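PDB 4ETM: Low molecular weight protein-tyrosine-phosphatase YfkJ, which removes phosphate from phosphotyrosine residues of proteins by hydrolysis and takes part in resistance to ethanol stress. Local coordinates for residues S20-C25 and R89-Q94; A35-R40 and E74-E79; I102-M105 and N109-S112; A138-P143 and Q154-G159. One frame throughout, in Å; residues are numbered along the deposited sequence.

Contact 1 (S20-C25 and R89-Q94); sequences SVLFVC and RQVSEQ
Leu-22 meets the segment 89-94 with both of its methyl groups, each finding a different kind of partner. CD1 lies 3.7 Å from NH2 of Arg-89, while CD2 lies 4.1 Å from CG2 of Val-91, so that one branched end serves a charged group and an apolar one. With chi1 at 177° Leu-22 sends its CG beside its own carbonyl carbon, opposite the backbone N, and the fork of the chain then opens toward the loop. Arg-89 approaches from the other direction. Its CG sits between the backbone N and the carbonyl carbon (chi1 83°), after which the chain runs straight to NE and carries the guanidinium to the strand; CD1 of Leu-22 stands obliquely to that group. The charge itself is met elsewhere, by Asp-95 through NH1 and by Asp-55 through NH2, and this pair of salt bridges probably fixes the rotation of the guanidinium beside the methyl. Val-91 points its side chain at the strand, and its CG2 crosses the leucine fork at a slant. The strand 19-25 ends at the catalytic nucleophile Cys-25, but the contact is made further back along it. Strand 52-58 borders it through Asp-55 and Ala-57, the latter touching both Arg-89 and Val-91, while Leu-113 and Met-116 of helix 107-117 pack against Val-91.

Contact 2 (A35-R40 and E74-E79); sequences AEAIFR and EILRRE
Leu-76 holds its CG beside the backbone N, opposite the carbonyl carbon (chi1 -65°), and with chi2 at 179° its two methyl groups are carried out as a fork toward helix 31-45. The fork reaches Ala-37 with both prongs: CD1 lies 3.7 Å from Ala-37 CB, and CD2 lies 4.0 Å from the same atom. CD2 also meets Ile-38, whose CG1 is 4.1 Å away. The chi1 of Ile-38, -74°, turns CG1 to the side of its own backbone N, from where it slants across the leucine branch although the residue itself does not face the other helix. All three residues are buried and the meeting is purely apolar. It joins the helices through a few side-chain carbons rather than by close backbone packing, since the nearest CA atoms, those of Ala-37 and Leu-76, stand 7.9 Å apart. Two salt bridges form within the segments rather than between them: NH2 of Arg-40 binds OE1 of Glu-36 at 2.9 Å, coming from above the carboxylate plane, and NE of Arg-78 binds OE2 of Glu-79. Ile-81 and Phe-83 of the following loop touch Ala-37 and Leu-76 respectively. Helix 149-170 touches both helices, with Ile-156 on Ala-35 and Cys-153 on Ile-75, while Phe-39 faces the sheet against Val-21 and Ala-54.

Contact 3 (I102-M105 and N109-S112); sequences IIAM and NIGS
Ala-104, at the end of strand 101-104, turns its CB into the first full turn of helix 107-117, where two side chains receive it; strand and helix are the opening elements of a beta-alpha-beta unit completed by strand 125-127 in the parallel sheet. Asn-109 points its CB straight at the strand, 3.7 Å from CB of Ala-104. Ile-110 starts out across that direction, yet its CG1 stands beside the backbone N (chi1 -62°) and thereby swings the longer branch back to the alanine: CD1 of Ile-110 lies 3.7 Å from CB of Ala-104, with CG1 almost as close. With only a methyl between them, the backbones come close: the CA atoms of Ala-104 and Asn-109 are 5.8 Å apart. Ile-110 also touches Ile-125 and Arg-127 of the next strand, as well as Glu-108 of the second subunit. Met-105 leaves the contact by another path, for its bent chain leads away from the helix to Cys-25 and Arg-31 of the active site, and to Ala-35. Gly-111 O and Ser-112 OG are hydrogen-bonded to Ser-112 OG and Gly-111 O of the second subunit, which places this helix at the dimer interface. Past the alanine, the amide end of Asn-109 reaches the chain where the strand has ended: its OD1 takes a weak, bent hydrogen bond from Met-105 N, 3.3 Å long with an angle of 129° at the hydrogen, and lies 3.5 Å from Met-105 CB.

Contact 4 (A138-P143 and Q154-G159); sequences ADVPDP and QLIKTG
Around Val-140 and Pro-141 the segment 138-143 runs extended, without helix or strand, past one side of the regular helix 149-170; its closest backbone approach is between the CA atoms of Val-140 and Leu-155, 6.8 Å apart. The helical segment is held by its own backbone bonds, among them Gly-159 N to Leu-155 O at 3.0 Å. Between the segments two apolar pairs meet, each at about a right angle. The ring of Pro-141 offers its CD to CD1 of Leu-155 at 3.5 Å, the tighter of the two. Val-140 uses CG1, which lies opposite its backbone N (chi1 -175°), and meets CG1 of Ile-156 at 4.2 Å. Ile-156 does not face the loop squarely, but its CG1 stands beside the backbone N and carries the branch over to the valine. Next along the loop comes Asp-142, the catalytic proton donor, at the N-cap of helix 143-146: its OD1 accepts a hydrogen bond from Tyr-144 N. Val-140 O in turn receives NH1 of the active-site Arg-31. The packing thus backs the proton-donor loop of a low molecular weight tyrosine phosphatase, whose Asp-Pro pair is characteristic of the family.

In the fold
From the N terminus, strand 19-25 supplies the first half of contact 1, whose loop closes only at 89-94. Within that loop lies contact 2, pairing helix 31-45 with helix 70-78; contacts 1 and 2 touch where Phe-23 packs on Ala-35, Glu-36 and Phe-39. Contacts 3 and 4 then follow in series, each closing a short loop, and none of the four cross. Backbone pairing of Leu-22 and Val-24 with Ile-103 joins contacts 1 and 3 within the sheet. Contact 4 meets contact 3 through Met-105 and Val-140, and contact 2 through Ile-156 against Ala-35 and Ile-38, so helix 149-170, helix 31-45 and the proton-donor loop are tied to the sheet.

Contact 1 (S20-C25 and R89-Q94)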
loop_
_atom_site.group_PDB
_atom_site.type_symbol
_atom_site.label_atom_id
_atom_site.label_comp_id
_atom_site.label_asym_id
_atom_site.label_seq_id
_atom_site.Cartn_x
_atom_site.Cartn_y
_atom_site.Cartn_z
ATOM N N SER A 20 -5.050 -22.696 0.152
ATOM C CA SER A 20 -5.971 -21.660 0.597
ATOM C C SER A 20 -5.583 -20.292 0.061
ATOM O O SER A 20 -4.399 -19.938 0.014
ATOM C CB SER A 20 -6.055 -21.620 2.120
ATOM O OG SER A 20 -4.756 -21.558 2.680
ATOM N N VAL A 21 -6.600 -19.530 -0.326
ATOM C CA VAL A 21 -6.442 -18.211 -0.921
ATOM C C VAL A 21 -7.323 -17.212 -0.168
ATOM O O VAL A 21 -8.524 -17.416 -0.060
ATOM C CB VAL A 21 -6.864 -18.240 -2.405
ATOM C CG1 VAL A 21 -6.687 -16.881 -3.045
ATOM C CG2 VAL A 21 -6.065 -19.298 -3.161
ATOM N N LEU A 22 -6.722 -16.152 0.364
ATOM C CA LEU A 22 -7.480 -15.085 1.025
ATOM C C LEU A 22 -7.448 -13.825 0.176
ATOM O O LEU A 22 -6.378 -13.302 -0.118
ATOM C CB LEU A 22 -6.918 -14.790 2.415
ATOM C CG LEU A 22 -7.639 -13.630 3.098
ATOM C CD1 LEU A 22 -9.044 -14.043 3.465
ATOM C CD2 LEU A 22 -6.863 -13.175 4.338
ATOM N N PHE A 23 -8.626 -13.372 -0.256
ATOM C CA PHE A 23 -8.757 -12.113 -0.988
ATOM C C PHE A 23 -8.974 -10.975 -0.014
ATOM O O PHE A 23 -9.754 -11.098 0.920
ATOM C CB PHE A 23 -9.894 -12.167 -2.001
ATOM C CG PHE A 23 -9.677 -13.161 -3.090
ATOM C CD1 PHE A 23 -8.875 -12.852 -4.179
ATOM C CD2 PHE A 23 -10.256 -14.418 -3.018
ATOM C CE1 PHE A 23 -8.666 -13.773 -5.189
ATOM C CE2 PHE A 23 -10.050 -15.354 -4.037
ATOM C CZ PHE A 23 -9.251 -15.032 -5.115
ATOM N N VAL A 24 -8.251 -9.881 -0.197
ATOM C CA VAL A 24 -8.320 -8.794 0.776
ATOM C C VAL A 24 -8.546 -7.443 0.115
ATOM O O VAL A 24 -7.828 -7.056 -0.827
ATOM C CB VAL A 24 -7.035 -8.720 1.645
ATOM C CG1 VAL A 24 -7.107 -7.566 2.644
ATOM C CG2 VAL A 24 -6.801 -10.024 2.391
ATOM N N CYS A 25 -9.544 -6.720 0.615
ATOM C CA CYS A 25 -9.762 -5.344 0.192
ATOM C C CYS A 25 -9.911 -4.462 1.432
ATOM O O CYS A 25 -9.516 -4.846 2.522
ATOM C CB CYS A 25 -10.970 -5.239 -0.737
ATOM S SG CYS A 25 -12.539 -5.731 -0.040
ATOM N N ARG A 89 -15.595 -9.642 7.299
ATOM C CA ARG A 89 -14.748 -9.807 8.474
ATOM C C ARG A 89 -13.459 -9.036 8.273
ATOM O O ARG A 89 -13.095 -8.701 7.143
ATOM C CB ARG A 89 -14.449 -11.281 8.748
ATOM C CG ARG A 89 -13.299 -11.876 7.935
ATOM C CD ARG A 89 -13.102 -13.346 8.322
ATOM N NE ARG A 89 -12.123 -14.049 7.499
ATOM C CZ ARG A 89 -10.816 -14.055 7.742
ATOM N NH1 ARG A 89 -10.317 -13.382 8.781
ATOM N NH2 ARG A 89 -10.007 -14.726 6.943
ATOM N N GLN A 90 -12.776 -8.737 9.368
ATOM C CA GLN A 90 -11.564 -7.949 9.311
ATOM C C GLN A 90 -10.374 -8.890 9.399
ATOM O O GLN A 90 -10.350 -9.786 10.231
ATOM C CB GLN A 90 -11.531 -6.950 10.466
ATOM C CG GLN A 90 -10.325 -6.021 10.476
ATOM C CD GLN A 90 -10.487 -4.886 11.467
ATOM O OE1 GLN A 90 -11.075 -5.058 12.536
ATOM N NE2 GLN A 90 -9.972 -3.724 11.123
ATOM N N VAL A 91 -9.389 -8.678 8.539
ATOM C CA VAL A 91 -8.200 -9.514 8.523
ATOM C C VAL A 91 -7.396 -9.373 9.821
ATOM O O VAL A 91 -7.403 -8.330 10.465
ATOM C CB VAL A 91 -7.320 -9.159 7.319
ATOM C CG1 VAL A 91 -6.686 -7.787 7.517
ATOM C CG2 VAL A 91 -6.274 -10.240 7.077
ATOM N N SER A 92 -6.717 -10.446 10.201
ATOM C CA SER A 92 -5.910 -10.437 11.410
ATOM C C SER A 92 -4.545 -11.031 11.112
ATOM O O SER A 92 -4.326 -11.609 10.038
ATOM C CB SER A 92 -6.601 -11.218 12.519
ATOM O OG SER A 92 -6.747 -12.573 12.162
ATOM N N GLU A 93 -3.630 -10.875 12.067
ATOM C CA GLU A 93 -2.277 -11.411 11.936
ATOM C C GLU A 93 -2.268 -12.901 11.637
ATOM O O GLU A 93 -1.449 -13.377 10.851
ATOM C CB GLU A 93 -1.467 -11.145 13.207
ATOM C CG GLU A 93 -1.191 -9.677 13.478
ATOM C CD GLU A 93 -0.055 -9.481 14.463
ATOM O OE1 GLU A 93 0.251 -8.315 14.800
ATOM O OE2 GLU A 93 0.534 -10.493 14.894
ATOM N N GLN A 94 -3.175 -13.642 12.266
ATOM C CA GLN A 94 -3.208 -15.094 12.089
ATOM C C GLN A 94 -3.541 -15.508 10.651
ATOM O O GLN A 94 -3.119 -16.569 10.193
ATOM C CB GLN A 94 -4.170 -15.746 13.089
ATOM C CG GLN A 94 -4.048 -17.263 13.171
ATOM C CD GLN A 94 -2.638 -17.713 13.523
ATOM O OE1 GLN A 94 -2.013 -17.178 14.443
ATOM N NE2 GLN A 94 -2.124 -18.693 12.783
#

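Contact 2 (A35-R40 and E74-E79)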
loop_
_atom_site.group_PDB
_atom_site.type_symbol
_atom_site.label_atom_id
_atom_site.label_comp_id
_atom_site.label_asym_id
_atom_site.label_seq_id
_atom_site.Cartn_x
_atom_site.Cartn_y
_atom_site.Cartn_z
ATOM N N ALA A 35 -14.360 -11.208 -5.606
ATOM C CA ALA A 35 -13.244 -12.037 -6.040
ATOM C C ALA A 35 -13.364 -13.439 -5.459
ATOM O O ALA A 35 -13.205 -14.426 -6.177
ATOM C CB ALA A 35 -11.926 -11.415 -5.660
ATOM N N GLU A 36 -13.645 -13.515 -4.164
ATOM C CA GLU A 36 -13.882 -14.800 -3.510
ATOM C C GLU A 36 -14.900 -15.668 -4.276
ATOM O O GLU A 36 -14.612 -16.819 -4.635
ATOM C CB GLU A 36 -14.330 -14.578 -2.055
ATOM C CG GLU A 36 -14.430 -15.886 -1.267
ATOM C CD GLU A 36 -15.266 -15.777 -0.016
ATOM O OE1 GLU A 36 -15.802 -16.829 0.411
ATOM O OE2 GLU A 36 -15.378 -14.667 0.548
ATOM N N ALA A 37 -16.074 -15.112 -4.539
ATOM C CA ALA A 37 -17.147 -15.838 -5.208
ATOM C C ALA A 37 -16.763 -16.218 -6.627
ATOM O O ALA A 37 -16.995 -17.346 -7.060
ATOM C CB ALA A 37 -18.411 -15.003 -5.214
ATOM N N ILE A 38 -16.184 -15.273 -7.364
ATOM C CA ILE A 38 -15.808 -15.532 -8.751
ATOM C C ILE A 38 -14.707 -16.578 -8.834
ATOM O O ILE A 38 -14.788 -17.515 -9.622
ATOM C CB ILE A 38 -15.357 -14.233 -9.457
ATOM C CG1 ILE A 38 -16.572 -13.358 -9.750
ATOM C CG2 ILE A 38 -14.608 -14.545 -10.745
ATOM C CD1 ILE A 38 -16.215 -12.042 -10.423
ATOM N N PHE A 39 -13.683 -16.419 -8.005
ATOM C CA PHE A 39 -12.567 -17.354 -8.001
ATOM C C PHE A 39 -13.029 -18.755 -7.635
ATOM O O PHE A 39 -12.571 -19.745 -8.220
ATOM C CB PHE A 39 -11.492 -16.882 -7.028
ATOM C CG PHE A 39 -10.354 -17.823 -6.897
ATOM C CD1 PHE A 39 -9.272 -17.747 -7.757
ATOM C CD2 PHE A 39 -10.358 -18.791 -5.910
ATOM C CE1 PHE A 39 -8.216 -18.619 -7.625
ATOM C CE2 PHE A 39 -9.306 -19.669 -5.780
ATOM C CZ PHE A 39 -8.234 -19.575 -6.630
ATOM N N ARG A 40 -13.928 -18.844 -6.659
ATOM C CA ARG A 40 -14.472 -20.139 -6.248
ATOM C C ARG A 40 -15.177 -20.803 -7.422
ATOM O O ARG A 40 -15.014 -22.006 -7.648
ATOM C CB ARG A 40 -15.429 -19.973 -5.065
ATOM C CG ARG A 40 -16.360 -21.154 -4.851
ATOM C CD ARG A 40 -16.752 -21.318 -3.390
ATOM N NE ARG A 40 -17.375 -20.127 -2.839
ATOM C CZ ARG A 40 -16.861 -19.381 -1.863
ATOM N NH1 ARG A 40 -15.710 -19.700 -1.285
ATOM N NH2 ARG A 40 -17.520 -18.319 -1.450
ATOM N N GLU A 74 -25.520 -7.691 -7.050
ATOM C CA GLU A 74 -26.134 -7.592 -8.369
ATOM C C GLU A 74 -25.249 -8.171 -9.454
ATOM O O GLU A 74 -25.731 -8.896 -10.322
ATOM C CB GLU A 74 -26.490 -6.149 -8.710
ATOM C CG GLU A 74 -27.705 -5.628 -7.981
ATOM C CD GLU A 74 -28.312 -4.436 -8.686
ATOM O OE1 GLU A 74 -27.990 -3.292 -8.300
ATOM O OE2 GLU A 74 -29.104 -4.648 -9.633
ATOM N N ILE A 75 -23.955 -7.866 -9.383
ATOM C CA ILE A 75 -22.993 -8.415 -10.321
ATOM C C ILE A 75 -23.042 -9.931 -10.248
ATOM O O ILE A 75 -23.189 -10.596 -11.265
ATOM C CB ILE A 75 -21.559 -7.946 -10.018
ATOM C CG1 ILE A 75 -21.369 -6.484 -10.440
ATOM C CG2 ILE A 75 -20.540 -8.857 -10.705
ATOM C CD1 ILE A 75 -21.485 -6.259 -11.933
ATOM N N LEU A 76 -22.940 -10.465 -9.034
ATOM C CA LEU A 76 -22.917 -11.913 -8.842
ATOM C C LEU A 76 -24.199 -12.578 -9.329
ATOM O O LEU A 76 -24.147 -13.627 -9.973
ATOM C CB LEU A 76 -22.574 -12.279 -7.383
ATOM C CG LEU A 76 -21.161 -11.878 -6.934
ATOM C CD1 LEU A 76 -20.879 -12.244 -5.476
ATOM C CD2 LEU A 76 -20.102 -12.492 -7.841
ATOM N N ARG A 77 -25.343 -11.953 -9.069
ATOM C CA ARG A 77 -26.600 -12.482 -9.579
ATOM C C ARG A 77 -26.554 -12.580 -11.095
ATOM O O ARG A 77 -26.998 -13.578 -11.668
ATOM C CB ARG A 77 -27.782 -11.611 -9.159
ATOM C CG ARG A 77 -28.160 -11.741 -7.697
ATOM C CD ARG A 77 -29.455 -11.001 -7.398
ATOM N NE ARG A 77 -29.550 -10.665 -5.982
ATOM C CZ ARG A 77 -29.297 -9.459 -5.481
ATOM N NH1 ARG A 77 -28.949 -8.461 -6.283
ATOM N NH2 ARG A 77 -29.401 -9.247 -4.176
ATOM N N ARG A 78 -26.020 -11.544 -11.741
ATOM C CA ARG A 78 -25.920 -11.535 -13.195
ATOM C C ARG A 78 -25.068 -12.687 -13.679
ATOM O O ARG A 78 -25.413 -13.371 -14.645
ATOM C CB ARG A 78 -25.320 -10.233 -13.707
ATOM C CG ARG A 78 -24.818 -10.376 -15.129
ATOM C CD ARG A 78 -24.296 -9.093 -15.683
ATOM N NE ARG A 78 -22.874 -8.885 -15.439
ATOM C CZ ARG A 78 -22.303 -7.694 -15.544
ATOM N NH1 ARG A 78 -23.056 -6.647 -15.854
ATOM N NH2 ARG A 78 -21.009 -7.540 -15.327
ATOM N N GLU A 79 -23.958 -12.914 -12.993
ATOM C CA GLU A 79 -23.046 -13.979 -13.373
ATOM C C GLU A 79 -23.566 -15.342 -12.934
ATOM O O GLU A 79 -22.931 -16.363 -13.189
ATOM C CB GLU A 79 -21.663 -13.733 -12.775
ATOM C CG GLU A 79 -21.081 -12.362 -13.108
ATOM C CD GLU A 79 -20.590 -12.273 -14.536
ATOM O OE1 GLU A 79 -20.055 -13.287 -15.043
ATOM O OE2 GLU A 79 -20.740 -11.195 -15.153
#

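Contact 3 (I102-M105 and N109-S112)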
loop_
_atom_site.group_PDB
_atom_site.type_symbol
_atom_site.label_atom_id
_atom_site.label_comp_id
_atom_site.label_asym_id
_atom_site.label_seq_id
_atom_site.Cartn_x
_atom_site.Cartn_y
_atom_site.Cartn_z
ATOM N N ILE A 102 -2.136 -14.602 -0.197
ATOM C CA ILE A 102 -2.959 -13.471 0.179
ATOM C C ILE A 102 -3.001 -12.509 -0.995
ATOM O O ILE A 102 -1.966 -12.010 -1.420
ATOM C CB ILE A 102 -2.444 -12.808 1.459
ATOM C CG1 ILE A 102 -2.417 -13.846 2.597
ATOM C CG2 ILE A 102 -3.295 -11.586 1.782
ATOM C CD1 ILE A 102 -2.076 -13.291 3.949
ATOM N N ILE A 103 -4.204 -12.260 -1.510
ATOM C CA ILE A 103 -4.387 -11.553 -2.761
ATOM C C ILE A 103 -5.130 -10.242 -2.490
ATOM O O ILE A 103 -6.341 -10.246 -2.246
ATOM C CB ILE A 103 -5.191 -12.416 -3.768
ATOM C CG1 ILE A 103 -4.501 -13.763 -4.013
ATOM C CG2 ILE A 103 -5.345 -11.681 -5.079
ATOM C CD1 ILE A 103 -3.039 -13.657 -4.394
ATOM N N ALA A 104 -4.385 -9.136 -2.508
ATOM C CA ALA A 104 -4.930 -7.793 -2.229
ATOM C C ALA A 104 -5.492 -7.144 -3.470
ATOM O O ALA A 104 -5.030 -7.421 -4.564
ATOM C CB ALA A 104 -3.852 -6.921 -1.662
ATOM N N MET A 105 -6.458 -6.242 -3.301
ATOM C CA MET A 105 -7.062 -5.576 -4.458
ATOM C C MET A 105 -6.246 -4.387 -4.962
ATOM O O MET A 105 -6.265 -4.095 -6.165
ATOM C CB MET A 105 -8.501 -5.155 -4.149
ATOM C CG MET A 105 -9.401 -6.336 -3.840
ATOM S SD MET A 105 -9.555 -7.398 -5.299
ATOM C CE MET A 105 -9.108 -8.988 -4.589
ATOM N N ASN A 109 -3.930 -1.712 0.167
ATOM C CA ASN A 109 -4.230 -2.939 0.904
ATOM C C ASN A 109 -2.940 -3.678 1.262
ATOM O O ASN A 109 -2.782 -4.187 2.383
ATOM C CB ASN A 109 -5.089 -3.889 0.070
ATOM C CG ASN A 109 -6.452 -3.332 -0.280
ATOM O OD1 ASN A 109 -7.039 -3.744 -1.276
ATOM N ND2 ASN A 109 -6.975 -2.435 0.531
ATOM N N ILE A 110 -2.023 -3.746 0.299
ATOM C CA ILE A 110 -0.734 -4.402 0.512
ATOM C C ILE A 110 0.001 -3.712 1.656
ATOM O O ILE A 110 0.511 -4.364 2.566
ATOM C CB ILE A 110 0.148 -4.346 -0.743
ATOM C CG1 ILE A 110 -0.510 -5.091 -1.911
ATOM C CG2 ILE A 110 1.563 -4.824 -0.435
ATOM C CD1 ILE A 110 -0.202 -6.559 -1.968
ATOM N N GLY A 111 0.030 -2.383 1.613
ATOM C CA GLY A 111 0.688 -1.610 2.645
ATOM C C GLY A 111 0.076 -1.832 4.015
ATOM O O GLY A 111 0.796 -1.917 5.009
ATOM N N SER A 112 -1.252 -1.927 4.071
ATOM C CA SER A 112 -1.922 -2.190 5.338
ATOM C C SER A 112 -1.544 -3.544 5.899
ATOM O O SER A 112 -1.328 -3.666 7.101
ATOM C CB SER A 112 -3.437 -2.089 5.193
ATOM O OG SER A 112 -3.812 -0.769 4.833
#

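Contact 4 (A138-P143 and Q154-G159)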
loop_
_atom_site.group_PDB
_atom_site.type_symbol
_atom_site.label_atom_id
_atom_site.label_comp_id
_atom_site.label_asym_id
_atom_site.label_seq_id
_atom_site.Cartn_x
_atom_site.Cartn_y
_atom_site.Cartn_z
ATOM N N ALA A 138 -3.027 -1.665 -12.277
ATOM C CA ALA A 138 -2.401 -2.509 -11.270
ATOM C C ALA A 138 -3.299 -2.613 -10.046
ATOM O O ALA A 138 -3.191 -3.552 -9.256
ATOM C CB ALA A 138 -1.060 -1.927 -10.873
ATOM N N ASP A 139 -4.181 -1.638 -9.881
ATOM C CA ASP A 139 -5.074 -1.616 -8.731
ATOM C C ASP A 139 -6.520 -1.825 -9.146
ATOM O O ASP A 139 -6.970 -1.255 -10.136
ATOM C CB ASP A 139 -4.945 -0.283 -7.994
ATOM C CG ASP A 139 -3.551 -0.053 -7.454
ATOM O OD1 ASP A 139 -3.020 -0.960 -6.786
ATOM O OD2 ASP A 139 -2.977 1.027 -7.720
ATOM N N VAL A 140 -7.257 -2.619 -8.380
ATOM C CA VAL A 140 -8.692 -2.688 -8.574
ATOM C C VAL A 140 -9.334 -1.494 -7.887
ATOM O O VAL A 140 -9.220 -1.360 -6.666
ATOM C CB VAL A 140 -9.304 -4.005 -8.048
ATOM C CG1 VAL A 140 -10.770 -4.061 -8.399
ATOM C CG2 VAL A 140 -8.595 -5.209 -8.662
ATOM N N PRO A 141 -9.994 -0.612 -8.661
ATOM C CA PRO A 141 -10.614 0.554 -8.016
ATOM C C PRO A 141 -11.703 0.173 -7.021
ATOM O O PRO A 141 -12.385 -0.843 -7.191
ATOM C CB PRO A 141 -11.209 1.348 -9.190
ATOM C CG PRO A 141 -10.582 0.787 -10.403
ATOM C CD PRO A 141 -10.257 -0.638 -10.107
ATOM N N ASP A 142 -11.863 0.990 -5.990
ATOM C CA ASP A 142 -12.844 0.716 -4.947
ATOM C C ASP A 142 -14.181 1.316 -5.348
ATOM O O ASP A 142 -14.327 2.525 -5.345
ATOM C CB ASP A 142 -12.372 1.334 -3.635
ATOM C CG ASP A 142 -13.223 0.930 -2.450
ATOM O OD1 ASP A 142 -14.263 0.289 -2.649
ATOM O OD2 ASP A 142 -12.848 1.291 -1.311
ATOM N N PRO A 143 -15.166 0.466 -5.665
ATOM C CA PRO A 143 -16.476 0.921 -6.138
ATOM C C PRO A 143 -17.332 1.485 -5.007
ATOM O O PRO A 143 -18.342 2.135 -5.274
ATOM C CB PRO A 143 -17.089 -0.351 -6.722
ATOM C CG PRO A 143 -16.514 -1.419 -5.906
ATOM C CD PRO A 143 -15.104 -1.003 -5.556
ATOM N N GLN A 154 -15.141 -6.675 -14.424
ATOM C CA GLN A 154 -14.273 -7.039 -15.536
ATOM C C GLN A 154 -12.856 -7.322 -15.061
ATOM O O GLN A 154 -12.259 -8.331 -15.441
ATOM C CB GLN A 154 -14.274 -5.967 -16.634
ATOM C CG GLN A 154 -15.460 -6.070 -17.575
ATOM C CD GLN A 154 -15.537 -4.925 -18.575
ATOM O OE1 GLN A 154 -14.656 -4.063 -18.626
ATOM N NE2 GLN A 154 -16.601 -4.913 -19.376
ATOM N N LEU A 155 -12.341 -6.440 -14.213
ATOM C CA LEU A 155 -10.988 -6.587 -13.691
ATOM C C LEU A 155 -10.843 -7.836 -12.834
ATOM O O LEU A 155 -9.857 -8.552 -12.936
ATOM C CB LEU A 155 -10.595 -5.343 -12.897
ATOM C CG LEU A 155 -10.386 -4.090 -13.747
ATOM C CD1 LEU A 155 -10.283 -2.879 -12.856
ATOM C CD2 LEU A 155 -9.136 -4.232 -14.611
ATOM N N ILE A 156 -11.831 -8.097 -11.987
ATOM C CA ILE A 156 -11.733 -9.209 -11.065
ATOM C C ILE A 156 -11.902 -10.540 -11.803
ATOM O O ILE A 156 -11.261 -11.527 -11.433
ATOM C CB ILE A 156 -12.699 -9.054 -9.889
ATOM C CG1 ILE A 156 -12.178 -7.963 -8.949
ATOM C CG2 ILE A 156 -12.845 -10.351 -9.142
ATOM C CD1 ILE A 156 -13.077 -7.711 -7.727
ATOM N N LYS A 157 -12.712 -10.558 -12.867
ATOM C CA LYS A 157 -12.808 -11.763 -13.687
ATOM C C LYS A 157 -11.470 -12.158 -14.300
ATOM O O LYS A 157 -11.034 -13.291 -14.144
ATOM C CB LYS A 157 -13.876 -11.630 -14.772
ATOM C CG LYS A 157 -15.291 -11.787 -14.238
ATOM C CD LYS A 157 -16.339 -11.556 -15.304
ATOM C CE LYS A 157 -16.309 -12.641 -16.359
ATOM N NZ LYS A 157 -17.369 -12.411 -17.377
ATOM N N THR A 158 -10.822 -11.225 -14.989
ATOM C CA THR A 158 -9.548 -11.525 -15.637
ATOM C C THR A 158 -8.462 -11.840 -14.607
ATOM O O THR A 158 -7.647 -12.747 -14.794
ATOM C CB THR A 158 -9.096 -10.387 -16.576
ATOM O OG1 THR A 158 -8.875 -9.189 -15.828
ATOM C CG2 THR A 158 -10.156 -10.125 -17.616
ATOM N N GLY A 159 -8.468 -11.103 -13.507
ATOM C CA GLY A 159 -7.474 -11.325 -12.480
ATOM C C GLY A 159 -7.597 -12.720 -11.894
ATOM O O GLY A 159 -6.588 -13.399 -11.709
#